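Local coordinates for protein dihydroorotate dehydrogenase (Schistosoma mansoni, PDB 6UY4) that probably oxidises dihydroorotate to orotate with a quinone as electron acceptor, using bound flavin mononucleotide, in the de novo synthesis of pyrimidines, at residues 73-78 against 348-353; 84-89 against 367-372. All coordinates share one frame; numbering follows the deposited sequence.

Contact 1: 73-78 against 348-353; sequences LKCKVF and ASLVQL
Val77 and Leu350 reach toward each other tip to tip where a small antiparallel hairpin, strands 75-77 and 80-82, packs against the N-terminal end of strand 350-353, a strand of the parallel TIM-barrel sheet. The contact is small, burying about 160 Å² in all, and rests on apolar side chains. Leu350 enters with its CD2 methyl and the CG branch point, both in touch with CG2 of Val77; CD2 lies 3.9 Å from that methyl. Val77 can offer CG2 because this branch stands anti to its carbonyl carbon, while CG1, anti to the backbone N (chi1 -173°), lies above one face of the neighbouring Phe78 ring, offset toward its rim. The aliphatic part of a polar residue adds a second kind of touch, with CB of Ser349 4.2 Å from Val77 CG2. Phe82 of the partner hairpin strand touches Cys75, Val77 and Leu350, and so joins the apolar cluster between hairpin and barrel. Val77 and Cys75, two residues apart on their strand, both point toward the barrel strand, whereas the intervening Lys76 points away. The thiol of Cys75 reaches the same leucine methyl as Val77, its SG lying 4.1 Å from Leu350 CD2.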
ATOM      1  N   LEU A  73      -4.113 -20.595   7.975  1.00 89.78           N
ATOM      2  CA  LEU A  73      -3.701 -19.452   7.173  1.00 80.58           C
ATOM      3  C   LEU A  73      -2.397 -18.825   7.639  1.00 84.52           C
ATOM      4  O   LEU A  73      -1.917 -17.883   6.998  1.00 86.36           O
ATOM      5  CB  LEU A  73      -4.805 -18.388   7.159  1.00 81.03           C
ATOM      6  CG  LEU A  73      -6.088 -18.765   6.417  1.00 85.97           C
ATOM      7  CD1 LEU A  73      -7.055 -17.592   6.389  1.00 80.89           C
ATOM      8  CD2 LEU A  73      -5.771 -19.241   5.008  1.00 78.21           C
ATOM      9  N   LYS A  74      -1.812 -19.308   8.734  1.00 85.31           N
ATOM     10  CA  LYS A  74      -0.516 -18.803   9.164  1.00 80.84           C
ATOM     11  C   LYS A  74       0.541 -19.107   8.112  1.00 83.48           C
ATOM     12  O   LYS A  74       0.585 -20.204   7.549  1.00 86.52           O
ATOM     13  CB  LYS A  74      -0.116 -19.420  10.505  1.00 77.03           C
ATOM     14  CG  LYS A  74      -0.943 -18.948  11.685  1.00 86.46           C
ATOM     15  CD  LYS A  74      -0.448 -19.570  12.981  1.00 96.18           C
ATOM     16  CE  LYS A  74      -1.256 -19.084  14.171  1.00 98.87           C
ATOM     17  NZ  LYS A  74      -2.705 -19.390  14.014  1.00101.30           N
ATOM     18  N   CYS A  75       1.396 -18.122   7.843  1.00 74.31           N
ATOM     19  CA  CYS A  75       2.413 -18.240   6.811  1.00 81.26           C
ATOM     20  C   CYS A  75       3.715 -17.627   7.305  1.00 81.08           C
ATOM     21  O   CYS A  75       3.759 -16.937   8.327  1.00 76.88           O
ATOM     22  CB  CYS A  75       1.963 -17.573   5.505  1.00 79.60           C
ATOM     23  SG  CYS A  75       1.294 -15.906   5.708  1.00 84.98           S
ATOM     24  N   LYS A  76       4.785 -17.893   6.558  1.00 78.90           N
ATOM     25  CA  LYS A  76       6.117 -17.376   6.858  1.00 69.91           C
ATOM     26  C   LYS A  76       6.672 -16.733   5.595  1.00 69.81           C
ATOM     27  O   LYS A  76       6.959 -17.428   4.614  1.00 66.89           O
ATOM     28  CB  LYS A  76       7.042 -18.486   7.360  1.00 65.00           C
ATOM     29  CG  LYS A  76       6.657 -19.042   8.721  1.00 77.61           C
ATOM     30  CD  LYS A  76       7.535 -20.217   9.113  1.00 82.28           C
ATOM     31  CE  LYS A  76       7.326 -21.401   8.183  1.00 76.16           C
ATOM     32  NZ  LYS A  76       8.151 -22.573   8.588  1.00 73.54           N
ATOM     33  N   VAL A  77       6.811 -15.409   5.613  1.00 65.91           N
ATOM     34  CA  VAL A  77       7.357 -14.651   4.495  1.00 66.17           C
ATOM     35  C   VAL A  77       8.519 -13.816   5.014  1.00 68.01           C
ATOM     36  O   VAL A  77       8.402 -13.170   6.063  1.00 65.56           O
ATOM     37  CB  VAL A  77       6.294 -13.754   3.833  1.00 67.50           C
ATOM     38  CG1 VAL A  77       6.851 -13.105   2.578  1.00 64.11           C
ATOM     39  CG2 VAL A  77       5.044 -14.560   3.509  1.00 66.03           C
ATOM     40  N   PHE A  78       9.636 -13.831   4.282  0.87 68.54           N
ATOM     41  CA  PHE A  78      10.877 -13.177   4.704  0.87 63.47           C
ATOM     42  C   PHE A  78      11.322 -13.658   6.082  0.87 61.39           C
ATOM     43  O   PHE A  78      11.913 -12.900   6.855  0.87 59.19           O
ATOM     44  CB  PHE A  78      10.746 -11.651   4.695  0.87 61.99           C
ATOM     45  CG  PHE A  78      10.155 -11.097   3.431  0.87 57.82           C
ATOM     46  CD1 PHE A  78      10.804 -11.253   2.219  0.87 61.68           C
ATOM     47  CD2 PHE A  78       8.956 -10.406   3.460  0.87 59.35           C
ATOM     48  CE1 PHE A  78      10.262 -10.741   1.055  0.87 63.90           C
ATOM     49  CE2 PHE A  78       8.408  -9.890   2.301  0.87 61.22           C
ATOM     50  CZ  PHE A  78       9.062 -10.059   1.097  0.87 64.71           C
ATOM     51  N   ALA A 348       1.089 -14.548  -5.533  1.00 68.84           N
ATOM     52  CA  ALA A 348       1.312 -13.695  -4.376  1.00 68.33           C
ATOM     53  C   ALA A 348       1.440 -14.529  -3.108  1.00 69.46           C
ATOM     54  O   ALA A 348       0.759 -15.546  -2.944  1.00 74.61           O
ATOM     55  CB  ALA A 348       0.176 -12.684  -4.221  1.00 66.26           C
ATOM     56  N   SER A 349       2.329 -14.095  -2.215  1.00 67.59           N
ATOM     57  CA  SER A 349       2.469 -14.710  -0.903  1.00 71.02           C
ATOM     58  C   SER A 349       1.770 -13.923   0.196  1.00 63.56           C
ATOM     59  O   SER A 349       1.429 -14.501   1.233  1.00 58.86           O
ATOM     60  CB  SER A 349       3.951 -14.872  -0.544  1.00 69.30           C
ATOM     61  OG  SER A 349       4.600 -15.747  -1.451  1.00 69.71           O
ATOM     62  N   LEU A 350       1.559 -12.627  -0.011  1.00 63.10           N
ATOM     63  CA  LEU A 350       0.797 -11.784   0.896  1.00 59.37           C
ATOM     64  C   LEU A 350      -0.182 -10.952   0.081  1.00 62.00           C
ATOM     65  O   LEU A 350      -0.040 -10.805  -1.136  1.00 63.76           O
ATOM     66  CB  LEU A 350       1.711 -10.868   1.722  1.00 63.79           C
ATOM     67  CG  LEU A 350       2.671 -11.549   2.699  1.00 67.33           C
ATOM     68  CD1 LEU A 350       3.584 -10.526   3.357  1.00 62.51           C
ATOM     69  CD2 LEU A 350       1.899 -12.331   3.749  1.00 56.19           C
ATOM     70  N   VAL A 351      -1.191 -10.410   0.763  1.00 59.26           N
ATOM     71  CA  VAL A 351      -2.187  -9.559   0.125  1.00 61.31           C
ATOM     72  C   VAL A 351      -2.460  -8.356   1.017  1.00 60.89           C
ATOM     73  O   VAL A 351      -2.369  -8.434   2.246  1.00 62.36           O
ATOM     74  CB  VAL A 351      -3.498 -10.321  -0.178  1.00 64.28           C
ATOM     75  CG1 VAL A 351      -3.275 -11.362  -1.267  1.00 61.40           C
ATOM     76  CG2 VAL A 351      -4.051 -10.965   1.080  1.00 64.01           C
ATOM     77  N   GLN A 352      -2.792  -7.232   0.383  1.00 64.74           N
ATOM     78  CA  GLN A 352      -3.089  -5.993   1.087  1.00 65.19           C
ATOM     79  C   GLN A 352      -4.327  -5.349   0.477  1.00 66.64           C
ATOM     80  O   GLN A 352      -4.703  -5.633  -0.663  1.00 64.70           O
ATOM     81  CB  GLN A 352      -1.909  -5.011   1.041  1.00 63.02           C
ATOM     82  CG  GLN A 352      -0.653  -5.501   1.740  1.00 63.73           C
ATOM     83  CD  GLN A 352       0.528  -4.570   1.540  1.00 64.59           C
ATOM     84  OE1 GLN A 352       0.426  -3.559   0.845  1.00 65.37           O
ATOM     85  NE2 GLN A 352       1.658  -4.910   2.148  1.00 63.93           N
ATOM     86  N   LEU A 353      -4.956  -4.471   1.256  1.00 65.64           N
ATOM     87  CA  LEU A 353      -6.163  -3.784   0.820  1.00 61.98           C
ATOM     88  C   LEU A 353      -6.181  -2.383   1.416  1.00 64.87           C
ATOM     89  O   LEU A 353      -5.367  -2.038   2.278  1.00 66.70           O
ATOM     90  CB  LEU A 353      -7.424  -4.568   1.208  1.00 67.40           C
ATOM     91  CG  LEU A 353      -7.640  -4.922   2.684  1.00 69.13           C
ATOM     92  CD1 LEU A 353      -8.414  -3.833   3.420  1.00 65.96           C
ATOM     93  CD2 LEU A 353      -8.345  -6.264   2.816  1.00 71.68           C
TER

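Contact 2: 84-89 against 367-372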
ATOM      1  N   HIS A  84      -1.985 -14.233   9.119  1.00 75.85           N
ATOM      2  CA  HIS A  84      -2.684 -14.528   7.875  1.00 76.97           C
ATOM      3  C   HIS A  84      -2.132 -13.597   6.795  1.00 71.01           C
ATOM      4  O   HIS A  84      -1.555 -12.557   7.116  1.00 67.76           O
ATOM      5  CB  HIS A  84      -4.206 -14.356   8.031  1.00 75.37           C
ATOM      6  CG  HIS A  84      -4.610 -13.042   8.620  1.00 66.02           C
ATOM      7  ND1 HIS A  84      -4.800 -11.911   7.855  1.00 69.69           N
ATOM      8  CD2 HIS A  84      -4.867 -12.680   9.899  1.00 68.80           C
ATOM      9  CE1 HIS A  84      -5.156 -10.909   8.639  1.00 77.62           C
ATOM     10  NE2 HIS A  84      -5.203 -11.347   9.883  1.00 74.71           N
ATOM     11  N   PRO A  85      -2.281 -13.955   5.515  1.00 71.90           N
ATOM     12  CA  PRO A  85      -1.641 -13.160   4.454  1.00 69.65           C
ATOM     13  C   PRO A  85      -2.258 -11.787   4.221  1.00 66.74           C
ATOM     14  O   PRO A  85      -1.803 -11.078   3.316  1.00 68.60           O
ATOM     15  CB  PRO A  85      -1.806 -14.048   3.212  1.00 67.72           C
ATOM     16  CG  PRO A  85      -3.013 -14.866   3.502  1.00 67.35           C
ATOM     17  CD  PRO A  85      -2.951 -15.151   4.972  1.00 69.94           C
ATOM     18  N   ILE A  86      -3.254 -11.373   5.002  1.00 62.60           N
ATOM     19  CA  ILE A  86      -3.996 -10.142   4.745  1.00 62.76           C
ATOM     20  C   ILE A  86      -3.454  -9.029   5.629  1.00 65.27           C
ATOM     21  O   ILE A  86      -3.401  -9.169   6.858  1.00 69.40           O
ATOM     22  CB  ILE A  86      -5.501 -10.345   4.985  1.00 72.18           C
ATOM     23  CG1 ILE A  86      -5.998 -11.561   4.205  1.00 67.76           C
ATOM     24  CG2 ILE A  86      -6.276  -9.095   4.590  1.00 64.18           C
ATOM     25  CD1 ILE A  86      -7.387 -11.984   4.577  1.00 73.68           C
ATOM     26  N   GLY A  87      -3.066  -7.916   5.005  1.00 62.10           N
ATOM     27  CA  GLY A  87      -2.588  -6.755   5.727  1.00 61.27           C
ATOM     28  C   GLY A  87      -3.147  -5.478   5.131  1.00 62.67           C
ATOM     29  O   GLY A  87      -3.860  -5.501   4.126  1.00 63.01           O
ATOM     30  N   LEU A  88      -2.815  -4.361   5.772  1.00 57.96           N
ATOM     31  CA  LEU A  88      -3.269  -3.047   5.333  1.00 63.57           C
ATOM     32  C   LEU A  88      -2.193  -2.391   4.477  1.00 63.47           C
ATOM     33  O   LEU A  88      -1.039  -2.272   4.902  1.00 63.58           O
ATOM     34  CB  LEU A  88      -3.610  -2.156   6.528  1.00 62.25           C
ATOM     35  CG  LEU A  88      -4.160  -0.770   6.184  1.00 69.36           C
ATOM     36  CD1 LEU A  88      -5.439  -0.888   5.369  1.00 68.28           C
ATOM     37  CD2 LEU A  88      -4.396   0.045   7.443  1.00 61.52           C
ATOM     38  N   ALA A  89      -2.578  -1.961   3.279  1.00 62.40           N
ATOM     39  CA  ALA A  89      -1.636  -1.360   2.350  1.00 61.49           C
ATOM     40  C   ALA A  89      -1.186   0.012   2.850  1.00 70.00           C
ATOM     41  O   ALA A  89      -1.736   0.575   3.801  1.00 71.11           O
ATOM     42  CB  ALA A  89      -2.258  -1.240   0.959  1.00 58.57           C
ATOM     43  N   LYS A 367     -12.985 -10.815   7.750  1.00 83.97           N
ATOM     44  CA  LYS A 367     -13.977 -11.313   6.801  1.00 85.00           C
ATOM     45  C   LYS A 367     -13.306 -12.053   5.653  1.00 84.40           C
ATOM     46  O   LYS A 367     -13.633 -13.210   5.366  1.00 87.98           O
ATOM     47  CB  LYS A 367     -14.824 -10.159   6.263  1.00 85.19           C
ATOM     48  CG  LYS A 367     -15.812 -10.577   5.183  1.00 90.51           C
ATOM     49  CD  LYS A 367     -16.186  -9.409   4.282  1.00 85.50           C
ATOM     50  CE  LYS A 367     -17.167  -9.838   3.202  1.00 87.37           C
ATOM     51  NZ  LYS A 367     -17.310  -8.813   2.132  1.00 90.35           N
ATOM     52  N   VAL A 368     -12.356 -11.392   4.985  1.00 88.51           N
ATOM     53  CA  VAL A 368     -11.652 -12.010   3.864  1.00 88.43           C
ATOM     54  C   VAL A 368     -10.933 -13.274   4.318  1.00 85.72           C
ATOM     55  O   VAL A 368     -10.906 -14.284   3.603  1.00 88.55           O
ATOM     56  CB  VAL A 368     -10.675 -11.004   3.227  1.00 83.16           C
ATOM     57  CG1 VAL A 368      -9.978 -11.621   2.023  1.00 87.83           C
ATOM     58  CG2 VAL A 368     -11.406  -9.729   2.835  1.00 73.74           C
ATOM     59  N   ALA A 369     -10.347 -13.238   5.517  1.00 80.48           N
ATOM     60  CA  ALA A 369      -9.647 -14.404   6.050  1.00 82.36           C
ATOM     61  C   ALA A 369     -10.595 -15.585   6.217  1.00 89.74           C
ATOM     62  O   ALA A 369     -10.263 -16.719   5.853  1.00 88.51           O
ATOM     63  CB  ALA A 369      -8.987 -14.046   7.382  1.00 80.31           C
ATOM     64  N   ARG A 370     -11.784 -15.332   6.774  1.00 91.50           N
ATOM     65  CA  ARG A 370     -12.782 -16.386   6.926  1.00 86.79           C
ATOM     66  C   ARG A 370     -13.126 -17.012   5.581  1.00 89.29           C
ATOM     67  O   ARG A 370     -13.178 -18.241   5.448  1.00 90.47           O
ATOM     68  CB  ARG A 370     -14.040 -15.823   7.588  1.00 88.30           C
ATOM     69  CG  ARG A 370     -13.866 -15.408   9.040  1.00 96.33           C
ATOM     70  CD  ARG A 370     -14.989 -14.479   9.476  1.00 90.96           C
ATOM     71  NE  ARG A 370     -16.304 -15.005   9.115  1.00 97.94           N
ATOM     72  N   GLU A 371     -13.358 -16.175   4.567  1.00 85.10           N
ATOM     73  CA  GLU A 371     -13.767 -16.681   3.261  1.00 91.29           C
ATOM     74  C   GLU A 371     -12.665 -17.513   2.616  1.00 93.16           C
ATOM     75  O   GLU A 371     -12.945 -18.529   1.970  1.00 98.96           O
ATOM     76  CB  GLU A 371     -14.163 -15.522   2.349  1.00 92.88           C
ATOM     77  CG  GLU A 371     -15.199 -14.587   2.944  1.00 88.90           C
ATOM     78  CD  GLU A 371     -15.676 -13.543   1.956  1.00 96.65           C
ATOM     79  OE1 GLU A 371     -16.196 -13.927   0.888  1.00106.83           O
ATOM     80  OE2 GLU A 371     -15.523 -12.338   2.244  1.00 96.10           O
ATOM     81  N   ILE A 372     -11.409 -17.092   2.772  1.00 92.87           N
ATOM     82  CA  ILE A 372     -10.292 -17.865   2.232  1.00 97.34           C
ATOM     83  C   ILE A 372     -10.247 -19.246   2.873  1.00 98.98           C
ATOM     84  O   ILE A 372     -10.075 -20.264   2.192  1.00 99.33           O
ATOM     85  CB  ILE A 372      -8.965 -17.109   2.432  1.00 94.54           C
ATOM     86  CG1 ILE A 372      -8.949 -15.813   1.621  1.00 89.95           C
ATOM     87  CG2 ILE A 372      -7.787 -17.990   2.044  1.00 91.54           C
ATOM     88  CD1 ILE A 372      -7.659 -15.032   1.763  1.00 80.92           C
TER
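Ile86 drives its CD1 methyl into the side of helix 367-372, where it meets Val368, Ala369 and Ile372. This one methyl makes all the close contacts from the strand side, with His84 and Pro85 only flanking it. CD1 of Ile86 lies 3.7 Å from Val368 CG1 and 3.8 Å from Ala369 CB, and it also comes up to the backbone of Ala369 at N and CA. Ile372, one helical turn beyond Val368, adds its own terminal methyl, CD1 to CD1 of Ile86 at 4.2 Å. The extended isoleucine chain accounts for this reach: CG1 stands anti to the carbonyl carbon and chi2 is 169°, which carries CD1 outward from the strand. On the helix, Val368, Ala369 and Ile372 turn their CB atoms toward the strand, while Lys367 and Arg370 point away.

Behind Ile86, its backbone N donates to ND1 of His84 at 3.3 Å, from a position tilted 23° out of the imidazole plane. The other ring nitrogen, NE2, is hydrogen-bonded to the Gly106 carbonyl, so both nitrogens of this buried ring have partners. Ser108 OG lies within hydrogen-bonding distance of the carbonyl oxygens of His84 and Ile86, and its single proton can serve one at a time. On the helix side, Ala340 of helix 337-346 touches both Val368 and Ile372.

Strand 86-88 and the helical segment run nearly antiparallel, at 164°, with their axes 9.9 Å apart. This is the layering of a TIM-type alpha/beta barrel, with the C-terminal helix 364-376 laid against the outside of the parallel sheet; at Ala89, just past the strand, the chain touches the flavin mononucleotide.

From the N terminus, the chain passes through 73-78, turns back along strand 80-82 and then enters 84-89, which holds the first strand of the parallel sheet. It runs round the barrel before returning through 348-353 and ending in the helix that holds 367-372. Contact 1 closes a loop from the first of these segments to the third, and contact 2 one from the second to the fourth, so the two loops cross. Strands 86-88 and 350-353 are sheet neighbours, and probable hydrogen bonds join Val351 N to Pro85 O (2.7 Å) and Val351 O to Gly87 N (2.9 Å). Together the contacts tie the hairpin that precedes the first barrel strand and the C-terminal helix to the seam where the barrel's first and last strands meet.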